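Local coordinates for Alpha/beta hydrolase fold protein (Chitinophaga pinensis, PDB 4PW0) that is probably a hydrolase of the alpha/beta hydrolase fold, though its substrate and reaction are not established, at residues Q17-N22 / T97-R102; T80-V85 / T89-E94; I131-A136 / E270-Q275; N241-F246 / A252-Y257. All coordinates share one frame; numbering follows the deposited sequence. Where two conformers were deposited one is given.

Contacts 1, 3 and 4 touch the mixed sheet of an alpha/beta hydrolase fold. Contacts 1 and 2 close before 3 and 4 open along the chain and share helix 85-98, centres about 14 Å apart; contact 1 ties the helix end to strand 17-21, and contact 2, between its segments, starts the helix. Toward the other side, contact 3 sits on inner strand 127-133 and contact 4, which falls within its loop, on the last strand, 252-257, centres about 10 Å apart; Gln-275 OE1 is hydrogen-bonded to Tyr-257 OH and Ser-255 OG. Contacts 1 and 4, centres about 32 Å apart, lie at this chain's two outermost strands, the second pairing with a strand of the second subunit.

Contact 1 of 4, residues Q17-N22 / T97-R102; sequences QYIEVN and TALGIR
Val-21 and Ala-98 meet closely: Val-21 CG2 lies 3.4 Å from Ala-98 CB, tighter than usual for two carbons, while Val-21 CG1 stands back at 4.0 Å from the same Ala-98 CB. Two residues earlier on the strand, Ile-19 sends CD1 between Ala-98 and Leu-99. This methyl reaches Ala-98 CB at 3.8 Å and Leu-99 CD2 at 3.9 Å, and it also rests against the backbone at 3.5 Å from Ala-98 O. Ile-19 gets there by stretching out fully, CG1 anti to the backbone N (chi1 -173°) and CD1 continuing the line. The side chains meet through apolar groups, and no hydrogen bond crosses between the segments. Behind it, the helix finishes in a Schellman motif: Gly-100, with positive phi, bonds its N to Thr-97 O at 2.9 Å and turns the chain away just after Leu-99. The second shell includes Phe-95, which Ile-19 also touches, and Tyr-28 on strand 24-31, which packs on Leu-99. Backbone bonds of Ile-19 with Tyr-26 fix the strand. Such packing of a helix end beneath the outermost N-terminal strands belongs to the sheet edge of an alpha/beta hydrolase fold.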
loop_
_atom_site.group_PDB
_atom_site.type_symbol
_atom_site.label_atom_id
_atom_site.label_comp_id
_atom_site.label_asym_id
_atom_site.label_seq_id
_atom_site.Cartn_x
_atom_site.Cartn_y
_atom_site.Cartn_z
ATOM N N GLN A 17 -7.072 -10.751 -31.250
ATOM C CA GLN A 17 -7.005 -12.151 -31.630
ATOM C C GLN A 17 -8.271 -12.869 -31.195
ATOM O O GLN A 17 -9.039 -12.371 -30.356
ATOM C CB GLN A 17 -5.778 -12.812 -31.050
ATOM C CG GLN A 17 -4.483 -12.156 -31.499
ATOM C CD GLN A 17 -3.246 -12.887 -31.010
ATOM O OE1 GLN A 17 -2.494 -12.396 -30.147
ATOM N NE2 GLN A 17 -3.036 -14.074 -31.530
ATOM N N TYR A 18 -8.516 -14.020 -31.801
ATOM C CA TYR A 18 -9.730 -14.753 -31.555
ATOM C C TYR A 18 -9.378 -16.208 -31.398
ATOM O O TYR A 18 -8.490 -16.749 -32.110
ATOM C CB TYR A 18 -10.762 -14.570 -32.684
ATOM C CG TYR A 18 -11.075 -13.140 -33.008
ATOM C CD1 TYR A 18 -12.019 -12.398 -32.265
ATOM C CD2 TYR A 18 -10.357 -12.485 -33.981
ATOM C CE1 TYR A 18 -12.227 -11.069 -32.556
ATOM C CE2 TYR A 18 -10.562 -11.151 -34.269
ATOM C CZ TYR A 18 -11.504 -10.450 -33.552
ATOM O OH TYR A 18 -11.683 -9.116 -33.847
ATOM N N ILE A 19 -10.070 -16.859 -30.477
ATOM C CA ILE A 19 -9.927 -18.302 -30.270
ATOM C C ILE A 19 -11.285 -18.936 -30.030
ATOM O O ILE A 19 -12.091 -18.431 -29.235
ATOM C CB ILE A 19 -8.911 -18.682 -29.176
ATOM C CG1 ILE A 19 -8.702 -20.208 -29.135
ATOM C CG2 ILE A 19 -9.332 -18.169 -27.797
ATOM C CD1 ILE A 19 -7.503 -20.626 -28.316
ATOM N N GLU A 20 -11.561 -20.022 -30.767
ATOM C CA GLU A 20 -12.832 -20.719 -30.680
ATOM C C GLU A 20 -12.694 -21.839 -29.655
ATOM O O GLU A 20 -11.754 -22.660 -29.739
ATOM C CB GLU A 20 -13.221 -21.271 -32.058
ATOM C CG GLU A 20 -13.246 -20.233 -33.190
ATOM C CD GLU A 20 -14.593 -19.547 -33.358
ATOM O OE1 GLU A 20 -15.610 -20.097 -32.890
ATOM O OE2 GLU A 20 -14.652 -18.459 -33.974
ATOM N N VAL A 21 -13.608 -21.859 -28.677
ATOM C CA VAL A 21 -13.548 -22.770 -27.525
ATOM C C VAL A 21 -14.962 -23.262 -27.197
ATOM O O VAL A 21 -15.821 -22.452 -26.857
ATOM C CB VAL A 21 -13.057 -21.982 -26.268
ATOM C CG1 VAL A 21 -12.873 -22.912 -25.096
ATOM C CG2 VAL A 21 -11.740 -21.245 -26.535
ATOM N N ASN A 22 -15.257 -24.553 -27.355
ATOM C CA ASN A 22 -16.563 -25.075 -26.929
ATOM C C ASN A 22 -17.727 -24.238 -27.498
ATOM O O ASN A 22 -18.690 -23.909 -26.775
ATOM C CB ASN A 22 -16.606 -25.114 -25.381
ATOM C CG ASN A 22 -17.866 -25.755 -24.815
ATOM O OD1 ASN A 22 -18.464 -26.661 -25.412
ATOM N ND2 ASN A 22 -18.265 -25.294 -23.624
ATOM N N THR A 97 -7.413 -22.022 -20.609
ATOM C CA THR A 97 -6.880 -23.348 -20.876
ATOM C C THR A 97 -6.779 -23.620 -22.390
ATOM O O THR A 97 -5.797 -24.267 -22.812
ATOM C CB THR A 97 -7.646 -24.431 -20.120
ATOM O OG1 THR A 97 -9.041 -24.330 -20.407
ATOM C CG2 THR A 97 -7.408 -24.292 -18.646
ATOM N N ALA A 98 -7.688 -23.071 -23.201
ATOM C CA ALA A 98 -7.601 -23.195 -24.673
ATOM C C ALA A 98 -6.352 -22.534 -25.235
ATOM O O ALA A 98 -5.829 -22.968 -26.265
ATOM C CB ALA A 98 -8.839 -22.673 -25.359
ATOM N N LEU A 99 -5.863 -21.481 -24.566
ATOM C CA LEU A 99 -4.598 -20.852 -24.963
ATOM C C LEU A 99 -3.353 -21.666 -24.560
ATOM O O LEU A 99 -2.223 -21.305 -24.902
ATOM C CB LEU A 99 -4.474 -19.449 -24.365
ATOM C CG LEU A 99 -5.416 -18.370 -24.871
ATOM C CD1 LEU A 99 -5.099 -17.106 -24.083
ATOM C CD2 LEU A 99 -5.238 -18.137 -26.359
ATOM N N GLY A 100 -3.548 -22.704 -23.773
ATOM C CA GLY A 100 -2.446 -23.549 -23.302
ATOM C C GLY A 100 -1.771 -23.043 -22.025
ATOM O O GLY A 100 -0.661 -23.487 -21.679
ATOM N N ILE A 101 -2.440 -22.105 -21.330
ATOM C CA ILE A 101 -1.848 -21.500 -20.141
ATOM C C ILE A 101 -2.360 -22.255 -18.928
ATOM O O ILE A 101 -3.562 -22.324 -18.704
ATOM C CB ILE A 101 -2.138 -19.991 -20.075
ATOM C CG1 ILE A 101 -1.585 -19.294 -21.320
ATOM C CG2 ILE A 101 -1.605 -19.405 -18.774
ATOM C CD1 ILE A 101 -2.075 -17.879 -21.527
ATOM N N ARG A 102 -1.431 -22.852 -18.171
ATOM C CA ARG A 102 -1.699 -23.747 -17.042
ATOM C C ARG A 102 -1.443 -23.146 -15.677
ATOM O O ARG A 102 -1.868 -23.694 -14.672
ATOM C CB ARG A 102 -0.777 -24.995 -17.142
ATOM C CG ARG A 102 -0.890 -25.800 -18.433
ATOM C CD ARG A 102 -2.346 -26.001 -18.854
ATOM N NE ARG A 102 -2.931 -27.269 -18.394
ATOM C CZ ARG A 102 -4.056 -27.411 -17.673
ATOM N NH1 ARG A 102 -4.768 -26.351 -17.241
ATOM N NH2 ARG A 102 -4.468 -28.638 -17.349
#

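Contact 2 of 4, residues T80-V85 / T89-E94; sequences TTPDNV and TADALE
Val-85 and Thr-89 are joined by the first turn of helix 85-98, where Val-85 O takes the Thr-89 N hydrogen bond at 2.9 Å. Asn-84 is the N-cap just before it, its OD1 accepting from Ala-87 N, and the preceding loop 80-84 comes alongside the helix without regular structure. Thr-89 adds a second bond to the same acceptor: its OG1 donates to Val-85 O at 2.8 Å, from above the carbonyl plane. With OG1 beside its own backbone N (chi1 -56°), the hydroxyl is placed for this, so one oxygen is held by two donors. A valine here is likely to lose the hydroxyl bond, leaving Val-85 O with only the backbone donor from this residue. Two residues on, Asp-91 meets Pro-82 from the opposite direction, OD2 3.6 Å from Pro-82 CG, a nonbonded contact, while Asp-91 OD1 makes a long, weak ion pair with Lys-72. The cap itself is steadied by its neighbour: Asn-84 ND2 donates to Asp-83 OD1 at 2.9 Å, nearly straight at 168° and in the plane of the amide.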
loop_
_atom_site.group_PDB
_atom_site.type_symbol
_atom_site.label_atom_id
_atom_site.label_comp_id
_atom_site.label_asym_id
_atom_site.label_seq_id
_atom_site.Cartn_x
_atom_site.Cartn_y
_atom_site.Cartn_z
ATOM N N THR A 80 -23.613 -15.724 -25.153
ATOM C CA THR A 80 -24.534 -15.178 -24.161
ATOM C C THR A 80 -23.764 -15.051 -22.852
ATOM O O THR A 80 -23.182 -15.997 -22.377
ATOM C CB THR A 80 -25.697 -16.156 -23.953
ATOM O OG1 THR A 80 -26.423 -16.271 -25.169
ATOM C CG2 THR A 80 -26.675 -15.664 -22.916
ATOM N N THR A 81 -23.694 -13.841 -22.313
ATOM C CA THR A 81 -23.048 -13.651 -21.012
ATOM C C THR A 81 -23.926 -14.287 -19.930
ATOM O O THR A 81 -25.117 -14.004 -19.868
ATOM C CB THR A 81 -22.924 -12.137 -20.746
ATOM O OG1 THR A 81 -22.202 -11.508 -21.803
ATOM C CG2 THR A 81 -22.256 -11.847 -19.396
ATOM N N PRO A 82 -23.323 -15.133 -19.070
ATOM C CA PRO A 82 -24.158 -15.734 -17.999
ATOM C C PRO A 82 -24.406 -14.754 -16.838
ATOM O O PRO A 82 -23.751 -13.712 -16.774
ATOM C CB PRO A 82 -23.306 -16.890 -17.522
ATOM C CG PRO A 82 -21.892 -16.408 -17.731
ATOM C CD PRO A 82 -21.918 -15.580 -18.980
ATOM N N ASP A 83 -25.355 -15.092 -15.974
ATOM C CA ASP A 83 -25.863 -14.150 -14.992
ATOM C C ASP A 83 -25.202 -14.223 -13.615
ATOM O O ASP A 83 -25.724 -13.665 -12.653
ATOM C CB ASP A 83 -27.396 -14.252 -14.873
ATOM C CG ASP A 83 -27.863 -15.497 -14.178
ATOM O OD1 ASP A 83 -27.042 -16.340 -13.788
ATOM O OD2 ASP A 83 -29.117 -15.637 -14.027
ATOM N N ASN A 84 -24.065 -14.911 -13.529
ATOM C CA ASN A 84 -23.437 -15.173 -12.248
ATOM C C ASN A 84 -21.926 -15.327 -12.391
ATOM O O ASN A 84 -21.403 -15.824 -13.406
ATOM C CB ASN A 84 -24.068 -16.441 -11.625
ATOM C CG ASN A 84 -23.827 -17.709 -12.433
ATOM O OD1 ASN A 84 -22.897 -18.469 -12.178
ATOM N ND2 ASN A 84 -24.650 -17.911 -13.456
ATOM N N VAL A 85 -21.227 -14.963 -11.308
ATOM C CA VAL A 85 -19.773 -15.013 -11.275
ATOM C C VAL A 85 -19.232 -16.431 -11.469
ATOM O O VAL A 85 -18.203 -16.610 -12.134
ATOM C CB VAL A 85 -19.230 -14.356 -9.980
ATOM C CG1 VAL A 85 -17.772 -14.700 -9.760
ATOM C CG2 VAL A 85 -19.440 -12.833 -10.040
ATOM N N THR A 89 -16.480 -17.416 -14.305
ATOM C CA THR A 89 -15.211 -18.005 -13.925
ATOM C C THR A 89 -14.961 -19.287 -14.738
ATOM O O THR A 89 -13.862 -19.468 -15.240
ATOM C CB THR A 89 -15.171 -18.301 -12.408
ATOM O OG1 THR A 89 -15.446 -17.100 -11.667
ATOM C CG2 THR A 89 -13.820 -18.823 -12.006
ATOM N N ALA A 90 -15.984 -20.144 -14.858
ATOM C CA ALA A 90 -15.851 -21.359 -15.671
ATOM C C ALA A 90 -15.544 -21.032 -17.130
ATOM O O ALA A 90 -14.672 -21.654 -17.774
ATOM C CB ALA A 90 -17.156 -22.172 -15.591
ATOM N N ASP A 91 -16.212 -19.995 -17.643
ATOM C CA ASP A 91 -15.983 -19.558 -19.018
ATOM C C ASP A 91 -14.560 -19.028 -19.208
ATOM O O ASP A 91 -13.843 -19.363 -20.163
ATOM C CB ASP A 91 -16.999 -18.515 -19.460
ATOM C CG ASP A 91 -18.450 -19.058 -19.520
ATOM O OD1 ASP A 91 -18.617 -20.337 -19.625
ATOM O OD2 ASP A 91 -19.410 -18.245 -19.502
ATOM N N ALA A 92 -14.106 -18.199 -18.269
ATOM C CA ALA A 92 -12.759 -17.720 -18.359
ATOM C C ALA A 92 -11.734 -18.843 -18.351
ATOM O O ALA A 92 -10.749 -18.810 -19.060
ATOM C CB ALA A 92 -12.443 -16.720 -17.234
ATOM N N LEU A 93 -11.959 -19.838 -17.509
ATOM C CA LEU A 93 -11.058 -20.962 -17.431
ATOM C C LEU A 93 -11.007 -21.763 -18.733
ATOM O O LEU A 93 -9.926 -22.183 -19.134
ATOM C CB LEU A 93 -11.460 -21.864 -16.264
ATOM C CG LEU A 93 -11.032 -21.384 -14.879
ATOM C CD1 LEU A 93 -11.785 -22.162 -13.793
ATOM C CD2 LEU A 93 -9.534 -21.499 -14.712
ATOM N N GLU A 94 -12.142 -21.922 -19.412
ATOM C CA GLU A 94 -12.123 -22.656 -20.698
ATOM C C GLU A 94 -11.272 -21.873 -21.710
ATOM O O GLU A 94 -10.505 -22.444 -22.478
ATOM C CB GLU A 94 -13.539 -23.001 -21.210
ATOM C CG GLU A 94 -14.351 -21.897 -21.872
ATOM C CD GLU A 94 -15.678 -22.325 -22.492
ATOM O OE1 GLU A 94 -16.039 -23.526 -22.397
ATOM O OE2 GLU A 94 -16.377 -21.441 -23.055
#

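Contact 3 of 4, residues I131-A136 / E270-Q275; sequences IIVGAA and ELFVSQ
Phe-272 reaches Ile-131 and Val-133 because its CG stands anti to the backbone N (chi1 178°), swinging the ring out from helix 269-282 across the gap to the strand. On the other side, Ile-131 CG2 and Val-133 CG2 are the methyls turned to the CE1/CZ end of the ring. Ile-131 CG2 comes in at the ring edge, near its plane, 4.0 Å from Phe-272 CZ. Val-133 CG2 arrives obliquely at 3.7 Å from Phe-272 CE1, and lies 3.9 Å from Phe-272 CZ. The backbones stay well apart, Val-133 CA 9.8 Å from Phe-272 CA, so the ring and the two methyls bridge the distance between these segments; Ile-131 also packs on Thr-276, Phe-279 and Leu-280 of the same helix. Leu-107 and Val-229, from neighbouring strands, also touch the ring, and Phe-265 of helix 264-267 meets it edge-to-face. Replacing Phe-272 by an alanine would probably open a gap between helix and sheet, leaving the two methyls of Ile-131 and Val-133 without their partner and Phe-265 without its ring. Val-133 is close to, but does not touch, the residues of the likely nucleophile elbow and catalytic triad. Ser-274 and other residues on this helix pack on Tyr-278 of the second subunit. Both methyls and the ring are buried, and no hydrogen bond crosses between the segments: dispersion and the exclusion of water hold the C-terminal helix to the central strand here, with shape rather than polarity setting the fit.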
loop_
_atom_site.group_PDB
_atom_site.type_symbol
_atom_site.label_atom_id
_atom_site.label_comp_id
_atom_site.label_asym_id
_atom_site.label_seq_id
_atom_site.Cartn_x
_atom_site.Cartn_y
_atom_site.Cartn_z
ATOM N N ILE A 131 -4.094 -10.060 -7.894
ATOM C CA ILE A 131 -4.307 -8.621 -7.657
ATOM C C ILE A 131 -5.808 -8.352 -7.754
ATOM O O ILE A 131 -6.436 -8.753 -8.737
ATOM C CB ILE A 131 -3.559 -7.765 -8.681
ATOM C CG1 ILE A 131 -2.071 -8.094 -8.665
ATOM C CG2 ILE A 131 -3.811 -6.283 -8.410
ATOM C CD1 ILE A 131 -1.403 -7.866 -10.002
ATOM N N ILE A 132 -6.361 -7.681 -6.740
ATOM C CA ILE A 132 -7.767 -7.315 -6.669
ATOM C C ILE A 132 -7.822 -5.795 -6.589
ATOM O O ILE A 132 -7.252 -5.217 -5.664
ATOM C CB ILE A 132 -8.485 -7.932 -5.460
ATOM C CG1 ILE A 132 -8.456 -9.440 -5.528
ATOM C CG2 ILE A 132 -9.913 -7.387 -5.355
ATOM C CD1 ILE A 132 -8.934 -10.124 -4.273
ATOM N N VAL A 133 -8.528 -5.181 -7.532
ATOM C CA VAL A 133 -8.690 -3.716 -7.559
ATOM C C VAL A 133 -10.170 -3.397 -7.481
ATOM O O VAL A 133 -10.958 -3.950 -8.250
ATOM C CB VAL A 133 -8.105 -3.089 -8.824
ATOM C CG1 VAL A 133 -8.223 -1.583 -8.783
ATOM C CG2 VAL A 133 -6.673 -3.554 -9.042
ATOM N N GLY A 134 -10.561 -2.500 -6.576
ATOM C CA GLY A 134 -11.923 -1.998 -6.607
ATOM C C GLY A 134 -12.987 -3.065 -6.454
ATOM O O GLY A 134 -13.975 -3.061 -7.222
ATOM N N ALA A 135 -12.848 -3.967 -5.496
ATOM C CA ALA A 135 -13.815 -5.043 -5.340
ATOM C C ALA A 135 -14.147 -5.301 -3.875
ATOM O O ALA A 135 -14.012 -4.394 -3.039
ATOM C CB ALA A 135 -13.365 -6.287 -6.093
ATOM N N ALA A 136 -14.680 -6.498 -3.585
ATOM C CA ALA A 136 -15.277 -6.755 -2.272
ATOM C C ALA A 136 -15.503 -8.257 -2.193
ATOM O O ALA A 136 -15.638 -8.914 -3.225
ATOM C CB ALA A 136 -16.606 -6.012 -2.102
ATOM N N GLU A 270 0.596 5.112 -12.516
ATOM C CA GLU A 270 2.011 4.836 -12.346
ATOM C C GLU A 270 2.365 4.300 -10.942
ATOM O O GLU A 270 3.221 3.414 -10.777
ATOM C CB GLU A 270 2.839 6.058 -12.709
ATOM C CG GLU A 270 2.739 6.352 -14.194
ATOM C CD GLU A 270 3.793 7.292 -14.705
ATOM O OE1 GLU A 270 4.126 8.269 -14.011
ATOM O OE2 GLU A 270 4.265 7.036 -15.828
ATOM N N LEU A 271 1.634 4.792 -9.933
ATOM C CA LEU A 271 1.766 4.252 -8.586
ATOM C C LEU A 271 1.346 2.756 -8.606
ATOM O O LEU A 271 2.021 1.885 -8.056
ATOM C CB LEU A 271 0.889 5.036 -7.636
ATOM C CG LEU A 271 0.761 4.565 -6.202
ATOM C CD1 LEU A 271 2.092 4.509 -5.491
ATOM C CD2 LEU A 271 -0.240 5.450 -5.439
ATOM N N PHE A 272 0.197 2.508 -9.231
ATOM C CA PHE A 272 -0.296 1.123 -9.321
ATOM C C PHE A 272 0.713 0.202 -10.000
ATOM O O PHE A 272 0.971 -0.895 -9.525
ATOM C CB PHE A 272 -1.639 1.088 -10.047
ATOM C CG PHE A 272 -2.170 -0.299 -10.226
ATOM C CD1 PHE A 272 -2.761 -0.958 -9.176
ATOM C CD2 PHE A 272 -2.037 -0.965 -11.433
ATOM C CE1 PHE A 272 -3.240 -2.243 -9.318
ATOM C CE2 PHE A 272 -2.499 -2.266 -11.569
ATOM C CZ PHE A 272 -3.103 -2.915 -10.525
ATOM N N VAL A 273 1.236 0.643 -11.150
ATOM C CA VAL A 273 2.232 -0.187 -11.855
ATOM C C VAL A 273 3.447 -0.439 -10.983
ATOM O O VAL A 273 3.938 -1.566 -10.885
ATOM C CB VAL A 273 2.624 0.451 -13.189
ATOM C CG1 VAL A 273 3.839 -0.246 -13.774
ATOM C CG2 VAL A 273 1.460 0.419 -14.157
ATOM N N SER A 274 3.951 0.613 -10.321
ATOM C CA SER A 274 5.129 0.448 -9.472
ATOM C C SER A 274 4.918 -0.582 -8.367
ATOM O O SER A 274 5.738 -1.488 -8.127
ATOM C CB SER A 274 5.526 1.767 -8.877
ATOM O OG SER A 274 6.643 1.594 -8.011
ATOM N N GLN A 275 3.763 -0.469 -7.737
ATOM C CA GLN A 275 3.447 -1.403 -6.647
ATOM C C GLN A 275 3.232 -2.823 -7.130
ATOM O O GLN A 275 3.731 -3.790 -6.492
ATOM C CB GLN A 275 2.226 -0.913 -5.887
ATOM C CG GLN A 275 2.475 0.351 -5.135
ATOM C CD GLN A 275 1.333 0.697 -4.216
ATOM O OE1 GLN A 275 0.206 0.336 -4.451
ATOM N NE2 GLN A 275 1.671 1.478 -3.158
#

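Contact 4 of 4, residues N241-F246 / A252-Y257; sequences NSYELF and AILSLY
Phe-246 and Ala-252 form the tight end of this contact, where helix 240-248 nears the beginning of strand 252-257. The ring edge turns to the backbone carbonyl: Ala-252 O lies near the ring plane, 3.1 Å from Phe-246 CE1, so C-H groups of the edge face a partly negative oxygen. The ring takes this place with its CG anti to the backbone N (chi1 170°), and Leu-254 meets it at about a right angle, Leu-254 CB coming 3.8 Å from Phe-246 CD1. The backbones are also close there, Phe-246 CA 5.5 Å from Ala-252 CA. Toward the start of the helix the fit loosens. Leu-254 CD1 still lies 3.7 Å from Ser-242 O, but its approach to Ser-242 CB widens to 4.1 Å, and Leu-254 CD2 lies at the edge of the Tyr-243 ring, 4.2 Å from Tyr-243 CD1. Water joins the tight end: one molecule accepts from Ala-252 N at 3.0 Å and is hydrogen-bonded to Phe-246 O, bridging the helix and the strand. Leu-256 of the second subunit packs on Phe-246 and Tyr-243, so this edge is covered by protein. The segments run nearly antiparallel, at 159°, as helix and following strand do in a beta-alpha-beta crossover, here from strand 226-231 to strand 252-257. Leu-254, Ser-255 and Leu-256 pair antiparallel with a strand of the second subunit, so the outermost strand of an alpha/beta hydrolase sheet carries it on into the dimer.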
loop_
_atom_site.group_PDB
_atom_site.type_symbol
_atom_site.label_atom_id
_atom_site.label_comp_id
_atom_site.label_asym_id
_atom_site.label_seq_id
_atom_site.Cartn_x
_atom_site.Cartn_y
_atom_site.Cartn_z
ATOM N N ASN A 241 -14.638 -2.493 2.712
ATOM C CA ASN A 241 -14.624 -3.893 2.273
ATOM C C ASN A 241 -13.275 -4.378 1.727
ATOM O O ASN A 241 -13.023 -5.594 1.686
ATOM C CB ASN A 241 -15.754 -4.190 1.312
ATOM C CG ASN A 241 -17.073 -4.246 2.026
ATOM O OD1 ASN A 241 -17.154 -4.755 3.166
ATOM N ND2 ASN A 241 -18.114 -3.771 1.375
ATOM N N SER A 242 -12.403 -3.446 1.334
ATOM C CA SER A 242 -11.050 -3.813 0.967
ATOM C C SER A 242 -10.196 -4.044 2.212
ATOM O O SER A 242 -9.307 -4.932 2.211
ATOM C CB SER A 242 -10.438 -2.775 0.037
ATOM O OG SER A 242 -11.057 -2.842 -1.252
ATOM N N TYR A 243 -10.432 -3.258 3.249
ATOM C CA TYR A 243 -9.853 -3.571 4.556
ATOM C C TYR A 243 -10.337 -4.934 5.048
ATOM O O TYR A 243 -9.551 -5.735 5.567
ATOM C CB TYR A 243 -10.110 -2.455 5.564
ATOM C CG TYR A 243 -9.431 -2.639 6.908
ATOM C CD1 TYR A 243 -8.112 -2.937 6.992
ATOM C CD2 TYR A 243 -10.148 -2.576 8.084
ATOM C CE1 TYR A 243 -7.487 -3.110 8.177
ATOM C CE2 TYR A 243 -9.529 -2.786 9.292
ATOM C CZ TYR A 243 -8.165 -3.023 9.303
ATOM O OH TYR A 243 -7.478 -3.178 10.465
ATOM N N GLU A 244 -11.616 -5.257 4.835
ATOM C CA GLU A 244 -12.116 -6.590 5.176
ATOM C C GLU A 244 -11.406 -7.694 4.423
ATOM O O GLU A 244 -11.041 -8.725 5.012
ATOM C CB GLU A 244 -13.629 -6.732 4.922
ATOM C CG GLU A 244 -14.474 -6.051 5.975
ATOM C CD GLU A 244 -14.529 -6.824 7.290
ATOM O OE1 GLU A 244 -13.879 -7.905 7.386
ATOM O OE2 GLU A 244 -15.231 -6.359 8.211
ATOM N N LEU A 245 -11.178 -7.511 3.124
ATOM C CA LEU A 245 -10.387 -8.478 2.363
ATOM C C LEU A 245 -9.025 -8.670 3.006
ATOM O O LEU A 245 -8.543 -9.809 3.179
ATOM C CB LEU A 245 -10.233 -8.095 0.871
ATOM C CG LEU A 245 -11.448 -8.323 -0.032
ATOM C CD1 LEU A 245 -11.271 -7.584 -1.325
ATOM C CD2 LEU A 245 -11.662 -9.817 -0.291
ATOM N N PHE A 246 -8.363 -7.580 3.328
ATOM C CA PHE A 246 -7.031 -7.622 3.933
ATOM C C PHE A 246 -7.065 -8.361 5.290
ATOM O O PHE A 246 -6.171 -9.184 5.584
ATOM C CB PHE A 246 -6.511 -6.195 4.162
ATOM C CG PHE A 246 -5.259 -6.128 5.002
ATOM C CD1 PHE A 246 -4.011 -6.418 4.465
ATOM C CD2 PHE A 246 -5.353 -5.803 6.342
ATOM C CE1 PHE A 246 -2.884 -6.426 5.267
ATOM C CE2 PHE A 246 -4.231 -5.810 7.136
ATOM C CZ PHE A 246 -2.987 -6.115 6.583
ATOM N N ALA A 252 -2.399 -11.099 2.251
ATOM C CA ALA A 252 -2.706 -9.937 1.401
ATOM C C ALA A 252 -1.966 -8.692 1.861
ATOM O O ALA A 252 -1.929 -8.363 3.061
ATOM C CB ALA A 252 -4.211 -9.631 1.351
ATOM N N ILE A 253 -1.434 -7.978 0.868
ATOM C CA ILE A 253 -0.968 -6.604 1.064
ATOM C C ILE A 253 -2.116 -5.674 0.639
ATOM O O ILE A 253 -2.755 -5.904 -0.384
ATOM C CB ILE A 253 0.267 -6.309 0.177
ATOM C CG1 ILE A 253 1.444 -7.197 0.506
ATOM C CG2 ILE A 253 0.623 -4.837 0.203
ATOM C CD1 ILE A 253 2.438 -7.349 -0.626
ATOM N N LEU A 254 -2.390 -4.645 1.436
ATOM C CA LEU A 254 -3.384 -3.642 1.059
ATOM C C LEU A 254 -2.689 -2.348 0.695
ATOM O O LEU A 254 -1.762 -1.918 1.415
ATOM C CB LEU A 254 -4.312 -3.329 2.251
ATOM C CG LEU A 254 -5.435 -2.346 2.025
ATOM C CD1 LEU A 254 -6.439 -2.840 1.011
ATOM C CD2 LEU A 254 -6.125 -2.028 3.347
ATOM N N SER A 255 -3.170 -1.674 -0.342
ATOM C CA SER A 255 -2.827 -0.278 -0.653
ATOM C C SER A 255 -4.112 0.525 -0.811
ATOM O O SER A 255 -4.978 0.134 -1.597
ATOM C CB SER A 255 -2.059 -0.220 -1.999
ATOM O OG SER A 255 -0.682 -0.637 -1.939
ATOM N N LEU A 256 -4.226 1.628 -0.071
ATOM C CA LEU A 256 -5.314 2.568 -0.280
ATOM C C LEU A 256 -4.754 3.896 -0.792
ATOM O O LEU A 256 -3.751 4.421 -0.279
ATOM C CB LEU A 256 -6.120 2.828 0.986
ATOM C CG LEU A 256 -6.751 1.633 1.664
ATOM C CD1 LEU A 256 -7.543 2.074 2.880
ATOM C CD2 LEU A 256 -7.609 0.856 0.700
ATOM N N TYR A 257 -5.425 4.412 -1.824
ATOM C CA TYR A 257 -4.969 5.619 -2.529
ATOM C C TYR A 257 -5.819 6.853 -2.172
ATOM O O TYR A 257 -7.033 6.731 -2.030
ATOM C CB TYR A 257 -4.970 5.414 -4.059
ATOM C CG TYR A 257 -4.074 4.314 -4.595
ATOM C CD1 TYR A 257 -3.071 3.735 -3.847
ATOM C CD2 TYR A 257 -4.207 3.906 -5.925
ATOM C CE1 TYR A 257 -2.222 2.747 -4.364
ATOM C CE2 TYR A 257 -3.391 2.932 -6.433
ATOM C CZ TYR A 257 -2.428 2.352 -5.692
ATOM O OH TYR A 257 -1.622 1.364 -6.262
HETATM O O HOH W 1 -3.518 -10.021 4.789
#